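Local coordinates for glycoside hydrolase family 61 protein (Myceliophthora thermophila, PDB 5UFV) that oxidatively breaks the glycosidic bonds of cellulose as a secreted, copper-dependent lytic polysaccharide monooxygenase of family AA9, using O2 or H2O2 as cosubstrate, at residues 142-146 against 224-228; 98-103 against 189-193. All blocks are in the same frame, centred on the assembly; numbering follows the deposited sequence.

Contact 1 of 2, residues 142-146 against 224-228; sequences IPDGL and VFKGT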
ATOM      1  N   ILE A 142      -3.996  -9.586   8.473  1.00 38.29           N
ATOM      2  CA  ILE A 142      -3.268  -8.961   9.571  1.00 37.51           C
ATOM      3  C   ILE A 142      -2.396 -10.012  10.252  1.00 38.23           C
ATOM      4  O   ILE A 142      -2.912 -10.986  10.767  1.00 37.11           O
ATOM      5  CB  ILE A 142      -4.230  -8.379  10.618  1.00 38.34           C
ATOM      6  CG1 ILE A 142      -5.002  -7.204  10.012  1.00 38.62           C
ATOM      7  CG2 ILE A 142      -3.465  -7.928  11.857  1.00 39.82           C
ATOM      8  CD1 ILE A 142      -6.090  -6.630  10.907  1.00 39.96           C
ATOM      9  N   PRO A 143      -1.075  -9.807  10.271  1.00 39.76           N
ATOM     10  CA  PRO A 143      -0.141 -10.834  10.751  1.00 41.95           C
ATOM     11  C   PRO A 143      -0.516 -11.405  12.106  1.00 45.34           C
ATOM     12  O   PRO A 143      -0.944 -10.645  12.980  1.00 43.26           O
ATOM     13  CB  PRO A 143       1.192 -10.095  10.875  1.00 41.63           C
ATOM     14  CG  PRO A 143       1.049  -8.851  10.076  1.00 40.66           C
ATOM     15  CD  PRO A 143      -0.403  -8.548   9.913  1.00 39.01           C
ATOM     16  N   ASP A 144      -0.331 -12.722  12.272  1.00 49.18           N
ATOM     17  CA  ASP A 144      -0.604 -13.409  13.548  1.00 54.06           C
ATOM     18  C   ASP A 144       0.272 -12.919  14.710  1.00 51.59           C
ATOM     19  O   ASP A 144       1.485 -12.716  14.557  1.00 51.10           O
ATOM     20  CB  ASP A 144      -0.407 -14.930  13.414  1.00 59.43           C
ATOM     21  CG  ASP A 144      -1.375 -15.569  12.430  1.00 64.27           C
ATOM     22  OD1 ASP A 144      -2.578 -15.191  12.397  1.00 66.83           O
ATOM     23  OD2 ASP A 144      -0.919 -16.461  11.685  1.00 65.89           O
ATOM     24  N   GLY A 145      -0.364 -12.763  15.869  1.00 50.38           N
ATOM     25  CA  GLY A 145       0.302 -12.343  17.084  1.00 50.60           C
ATOM     26  C   GLY A 145       0.518 -10.847  17.249  1.00 49.95           C
ATOM     27  O   GLY A 145       1.031 -10.418  18.282  1.00 51.05           O
ATOM     28  N   LEU A 146       0.131 -10.039  16.261  1.00 46.74           N
ATOM     29  CA  LEU A 146       0.427  -8.602  16.296  1.00 45.10           C
ATOM     30  C   LEU A 146      -0.072  -7.955  17.577  1.00 45.20           C
ATOM     31  O   LEU A 146      -1.222  -8.121  17.943  1.00 46.63           O
ATOM     32  CB  LEU A 146      -0.239  -7.910  15.117  1.00 44.51           C
ATOM     33  CG  LEU A 146       0.109  -6.465  14.779  1.00 43.38           C
ATOM     34  CD1 LEU A 146       1.599  -6.301  14.511  1.00 44.37           C
ATOM     35  CD2 LEU A 146      -0.691  -6.023  13.573  1.00 41.53           C
ATOM     36  N   VAL A 224       8.789  -8.693   4.221  1.00 39.75           N
ATOM     37  CA  VAL A 224       7.468  -8.686   4.836  1.00 38.72           C
ATOM     38  C   VAL A 224       7.499  -9.238   6.256  1.00 39.25           C
ATOM     39  O   VAL A 224       8.113 -10.268   6.498  1.00 39.84           O
ATOM     40  CB  VAL A 224       6.487  -9.557   4.021  1.00 39.79           C
ATOM     41  CG1 VAL A 224       5.124  -9.672   4.715  1.00 39.77           C
ATOM     42  CG2 VAL A 224       6.344  -9.009   2.603  1.00 38.64           C
ATOM     43  N   PHE A 225       6.778  -8.586   7.165  1.00 39.06           N
ATOM     44  CA  PHE A 225       6.577  -9.117   8.509  1.00 40.96           C
ATOM     45  C   PHE A 225       5.448 -10.140   8.585  1.00 44.65           C
ATOM     46  O   PHE A 225       4.307  -9.829   8.259  1.00 46.33           O
ATOM     47  CB  PHE A 225       6.280  -7.981   9.471  1.00 40.17           C
ATOM     48  CG  PHE A 225       6.145  -8.422  10.883  1.00 39.76           C
ATOM     49  CD1 PHE A 225       7.182  -9.078  11.509  1.00 42.55           C
ATOM     50  CD2 PHE A 225       4.980  -8.209  11.573  1.00 39.38           C
ATOM     51  CE1 PHE A 225       7.064  -9.512  12.821  1.00 44.31           C
ATOM     52  CE2 PHE A 225       4.842  -8.634  12.879  1.00 41.30           C
ATOM     53  CZ  PHE A 225       5.889  -9.280  13.511  1.00 43.75           C
ATOM     54  N   LYS A 226       5.769 -11.344   9.058  1.00 51.28           N
ATOM     55  CA  LYS A 226       4.841 -12.495   9.070  1.00 56.73           C
ATOM     56  C   LYS A 226       4.184 -12.775  10.425  1.00 57.38           C
ATOM     57  O   LYS A 226       3.148 -13.436  10.484  1.00 55.02           O
ATOM     58  CB  LYS A 226       5.583 -13.778   8.680  1.00 60.44           C
ATOM     59  CG  LYS A 226       6.295 -13.738   7.344  1.00 62.85           C
ATOM     60  CD  LYS A 226       5.346 -13.952   6.167  1.00 63.88           C
ATOM     61  CE  LYS A 226       6.153 -14.021   4.868  1.00 64.84           C
ATOM     62  NZ  LYS A 226       5.392 -14.518   3.689  1.00 64.16           N
ATOM     63  N   GLY A 227       4.812 -12.323  11.506  1.00 61.52           N
ATOM     64  CA  GLY A 227       4.313 -12.569  12.853  1.00 63.79           C
ATOM     65  C   GLY A 227       4.766 -13.920  13.344  1.00 68.92           C
ATOM     66  O   GLY A 227       5.964 -14.234  13.320  1.00 69.08           O
ATOM     67  N   THR A 228       3.797 -14.734  13.753  1.00 75.02           N
ATOM     68  CA  THR A 228       4.066 -15.998  14.445  1.00 78.26           C
ATOM     69  C   THR A 228       3.272 -17.173  13.845  1.00 78.95           C
ATOM     70  O   THR A 228       3.455 -17.545  12.678  1.00 73.94           O
ATOM     71  CB  THR A 228       3.735 -15.852  15.952  1.00 77.91           C
ATOM     72  OG1 THR A 228       2.396 -15.369  16.118  1.00 73.14           O
ATOM     73  CG2 THR A 228       4.671 -14.860  16.613  1.00 77.43           C
TER

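Contact 2 of 2, residues 98-103 against 189-193; sequences GAGWFK and YKAAI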
ATOM      1  N   GLY A  98       8.556   8.785  11.339  1.00 33.14           N
ATOM      2  CA  GLY A  98       9.587   7.889  11.851  1.00 35.18           C
ATOM      3  C   GLY A  98       9.560   6.526  11.174  1.00 36.11           C
ATOM      4  O   GLY A  98       8.835   6.307  10.202  1.00 36.56           O
ATOM      5  N   ALA A  99      10.349   5.598  11.700  1.00 36.93           N
ATOM      6  CA  ALA A  99      10.522   4.293  11.093  1.00 35.13           C
ATOM      7  C   ALA A  99       9.629   3.334  11.818  1.00 35.75           C
ATOM      8  O   ALA A  99      10.081   2.475  12.559  1.00 38.07           O
ATOM      9  CB  ALA A  99      11.967   3.860  11.178  1.00 35.83           C
ATOM     10  N   GLY A 100       8.334   3.516  11.619  1.00 35.13           N
ATOM     11  CA  GLY A 100       7.338   2.630  12.172  1.00 33.76           C
ATOM     12  C   GLY A 100       6.669   1.778  11.125  1.00 32.71           C
ATOM     13  O   GLY A 100       5.964   0.824  11.465  1.00 35.20           O
ATOM     14  N   TRP A 101       6.852   2.089   9.850  1.00 31.82           N
ATOM     15  CA  TRP A 101       6.127   1.336   8.807  1.00 31.32           C
ATOM     16  C   TRP A 101       6.731  -0.031   8.495  1.00 32.87           C
ATOM     17  O   TRP A 101       7.923  -0.154   8.176  1.00 33.96           O
ATOM     18  CB  TRP A 101       6.066   2.115   7.516  1.00 29.40           C
ATOM     19  CG  TRP A 101       5.295   3.356   7.667  1.00 29.18           C
ATOM     20  CD1 TRP A 101       5.793   4.568   7.961  1.00 28.80           C
ATOM     21  CD2 TRP A 101       3.869   3.516   7.537  1.00 27.48           C
ATOM     22  NE1 TRP A 101       4.790   5.479   8.010  1.00 29.54           N
ATOM     23  CE2 TRP A 101       3.590   4.853   7.763  1.00 27.99           C
ATOM     24  CE3 TRP A 101       2.812   2.650   7.256  1.00 27.43           C
ATOM     25  CZ2 TRP A 101       2.283   5.367   7.713  1.00 27.20           C
ATOM     26  CZ3 TRP A 101       1.513   3.161   7.187  1.00 26.26           C
ATOM     27  CH2 TRP A 101       1.268   4.503   7.406  1.00 26.22           C
ATOM     28  N   PHE A 102       5.899  -1.055   8.550  1.00 32.31           N
ATOM     29  CA  PHE A 102       6.332  -2.371   8.158  1.00 32.71           C
ATOM     30  C   PHE A 102       5.342  -2.973   7.158  1.00 31.78           C
ATOM     31  O   PHE A 102       4.146  -2.745   7.247  1.00 30.39           O
ATOM     32  CB  PHE A 102       6.507  -3.243   9.411  1.00 34.09           C
ATOM     33  CG  PHE A 102       5.248  -3.398  10.227  1.00 34.19           C
ATOM     34  CD1 PHE A 102       4.937  -2.494  11.226  1.00 33.41           C
ATOM     35  CD2 PHE A 102       4.374  -4.463   9.993  1.00 34.90           C
ATOM     36  CE1 PHE A 102       3.786  -2.635  11.978  1.00 33.89           C
ATOM     37  CE2 PHE A 102       3.214  -4.608  10.745  1.00 34.91           C
ATOM     38  CZ  PHE A 102       2.924  -3.689  11.740  1.00 34.75           C
ATOM     39  N   LYS A 103       5.865  -3.746   6.209  1.00 33.07           N
ATOM     40  CA  LYS A 103       5.052  -4.451   5.217  1.00 32.49           C
ATOM     41  C   LYS A 103       4.383  -5.670   5.807  1.00 32.86           C
ATOM     42  O   LYS A 103       5.019  -6.467   6.498  1.00 34.29           O
ATOM     43  CB  LYS A 103       5.914  -4.898   4.032  1.00 33.11           C
ATOM     44  CG  LYS A 103       6.215  -3.766   3.063  1.00 33.64           C
ATOM     45  CD  LYS A 103       7.543  -3.910   2.335  1.00 34.50           C
ATOM     46  CE  LYS A 103       7.512  -4.970   1.245  1.00 35.30           C
ATOM     47  NZ  LYS A 103       8.768  -5.017   0.450  1.00 35.23           N
ATOM     48  N   TYR A 189      12.563  -4.651  10.040  1.00 47.55           N
ATOM     49  CA  TYR A 189      11.311  -4.813   9.282  1.00 46.33           C
ATOM     50  C   TYR A 189      10.635  -3.460   9.047  1.00 44.83           C
ATOM     51  O   TYR A 189       9.698  -3.348   8.252  1.00 45.20           O
ATOM     52  CB  TYR A 189      10.332  -5.758  10.010  1.00 45.29           C
ATOM     53  CG  TYR A 189      10.651  -7.233   9.919  1.00 46.36           C
ATOM     54  CD1 TYR A 189      10.470  -7.925   8.735  1.00 46.57           C
ATOM     55  CD2 TYR A 189      11.108  -7.951  11.026  1.00 49.90           C
ATOM     56  CE1 TYR A 189      10.750  -9.281   8.630  1.00 47.08           C
ATOM     57  CE2 TYR A 189      11.391  -9.313  10.931  1.00 51.54           C
ATOM     58  CZ  TYR A 189      11.210  -9.971   9.721  1.00 49.47           C
ATOM     59  OH  TYR A 189      11.469 -11.311   9.595  1.00 48.95           O
ATOM     60  N   LYS A 190      11.114  -2.436   9.735  1.00 45.22           N
ATOM     61  CA  LYS A 190      10.473  -1.127   9.718  1.00 43.84           C
ATOM     62  C   LYS A 190      11.235  -0.131   8.853  1.00 42.39           C
ATOM     63  O   LYS A 190      12.462  -0.234   8.725  1.00 44.62           O
ATOM     64  CB  LYS A 190      10.381  -0.567  11.136  1.00 45.53           C
ATOM     65  CG  LYS A 190       9.380  -1.267  12.033  1.00 45.36           C
ATOM     66  CD  LYS A 190       9.723  -0.976  13.484  1.00 47.17           C
ATOM     67  CE  LYS A 190       8.506  -1.051  14.390  1.00 47.66           C
ATOM     68  NZ  LYS A 190       8.965  -1.048  15.804  1.00 48.89           N
ATOM     69  N   ALA A 191      10.482   0.819   8.276  1.00 39.85           N
ATOM     70  CA  ALA A 191      11.004   1.943   7.478  1.00 36.37           C
ATOM     71  C   ALA A 191      10.191   3.214   7.700  1.00 34.24           C
ATOM     72  O   ALA A 191       9.058   3.182   8.181  1.00 32.64           O
ATOM     73  CB  ALA A 191      10.951   1.603   6.012  1.00 35.10           C
ATOM     74  N   ALA A 192      10.795   4.334   7.345  1.00 32.94           N
ATOM     75  CA  ALA A 192      10.093   5.587   7.229  1.00 32.64           C
ATOM     76  C   ALA A 192       9.478   5.699   5.845  1.00 30.77           C
ATOM     77  O   ALA A 192       9.951   5.075   4.889  1.00 29.33           O
ATOM     78  CB  ALA A 192      11.066   6.737   7.461  1.00 34.35           C
ATOM     79  N   ILE A 193       8.412   6.481   5.748  1.00 30.78           N
ATOM     80  CA  ILE A 193       7.811   6.800   4.451  1.00 32.04           C
ATOM     81  C   ILE A 193       7.440   8.285   4.442  1.00 33.16           C
ATOM     82  O   ILE A 193       6.675   8.729   5.303  1.00 33.70           O
ATOM     83  CB  ILE A 193       6.527   6.013   4.197  1.00 32.26           C
ATOM     84  CG1 ILE A 193       6.735   4.524   4.427  1.00 35.79           C
ATOM     85  CG2 ILE A 193       6.062   6.211   2.775  1.00 32.16           C
ATOM     86  CD1 ILE A 193       5.423   3.757   4.413  1.00 35.76           C
TER
HETATM   87  O   HOH W   1       7.421   7.678   8.394  1.00 24.71           O
HETATM   88  O   HOH W   2       8.767  -4.812   6.590  1.00 39.88           O

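Contact 1 of 2, residues 142-146 against 224-228
A type II beta turn, P143 to L146, receives the last modelled residues of the chain. The turn lies in the connection from strand 136-141 to strand 149-159, which carries the chain from one sheet to the other in the immunoglobulin-like beta sandwich of AA9 enzymes. The carbonyl of the central peptide, between D144 and G145, faces the C-terminal tail. There D144 O serves as acceptor for two groups of one residue, T228 N at 3.2 Å and T228 OG1 also at 3.2 Å; both bonds are weak, the first being bent to 130° at its hydrogen. D144 N, by contrast, stands 4.0 Å from K226 O. Other backbone groups are satisfied away from this interface: I142 pairs with G63 and D64, G145 with A183, and F225 with K103 of the neighbouring strand 101-107. Apolar contact supplements the two weak bonds. The F225 ring meets P143 (CD2 to CG, 4.3 Å) and L146 (CE2 to CD1, 4.3 Å), and it also makes an edge-to-face stack with Y189. Glycines let the backbones approach so closely. G145 and G227 both have positive phi, and a CB on either would collide with the opposing segment, at G145 with T228 OG1 and at G227 with D144 O. With hydrogen in that place, G227 CA comes within 3.3 Å of D144 O in a CA-H...O contact, its angle at the hydrogen 137°.

Contact 2 of 2, residues 98-103 against 189-193
Water takes over from direct backbone bonding at both ends of this short strand pairing. W101 and A191 form an antiparallel hydrogen-bonded pair, W101 N to A191 O at 3.0 Å and A191 N to W101 O at 2.7 Å. Beyond it on one side, a water accepts from K103 N (3.1 Å) and donates to Y189 O at a very short 2.4 Å. On the other, a second water lies 2.7 Å from G98 O and accepts from I193 N (3.1 Å). CA-H...O contacts line the seam as well, K190 CA to W101 O at 3.1 Å and A192 CA to G98 O at 3.3 Å. The pairing adds the weakly bonded strand 190-191 as an outermost strand to the mixed sheet of the AA9 beta sandwich, alongside strand 101-107. The chain bends at A99 in an inverse gamma turn, with a weak bond of 3.2 Å from G100 N to G98 O. Inside, I193 CD1 sits over one face of the W101 indole, 3.5 Å from the centroid of its five-membered ring, a CH-pi contact next to W83. W101 NE1 donates to G96 O, and R47 NE hydrogen-bonds to I193 O.

In the fold
From the N terminus the chain first reaches 98-103, leading into strand 101-107, then the turn 142-146 between strands 136-141 and 149-159. It returns as 189-193 to close contact 2 after 85 intervening residues, and as 224-228 to close contact 1 after 77. Because the four segments alternate, the two loops cross. The centres of the contacts are 15 Å apart, yet they touch: F225 N probably bonds to K103 O (2.8 Å), and L146 CD1 packs 4.0 Å from F102 CZ. Strand 190-191 and the tail thus line successive parts of the same edge of strand 101-107, away from strand 80-86, while the tail also reaches the turn 142-146 in the connection between the two sheets.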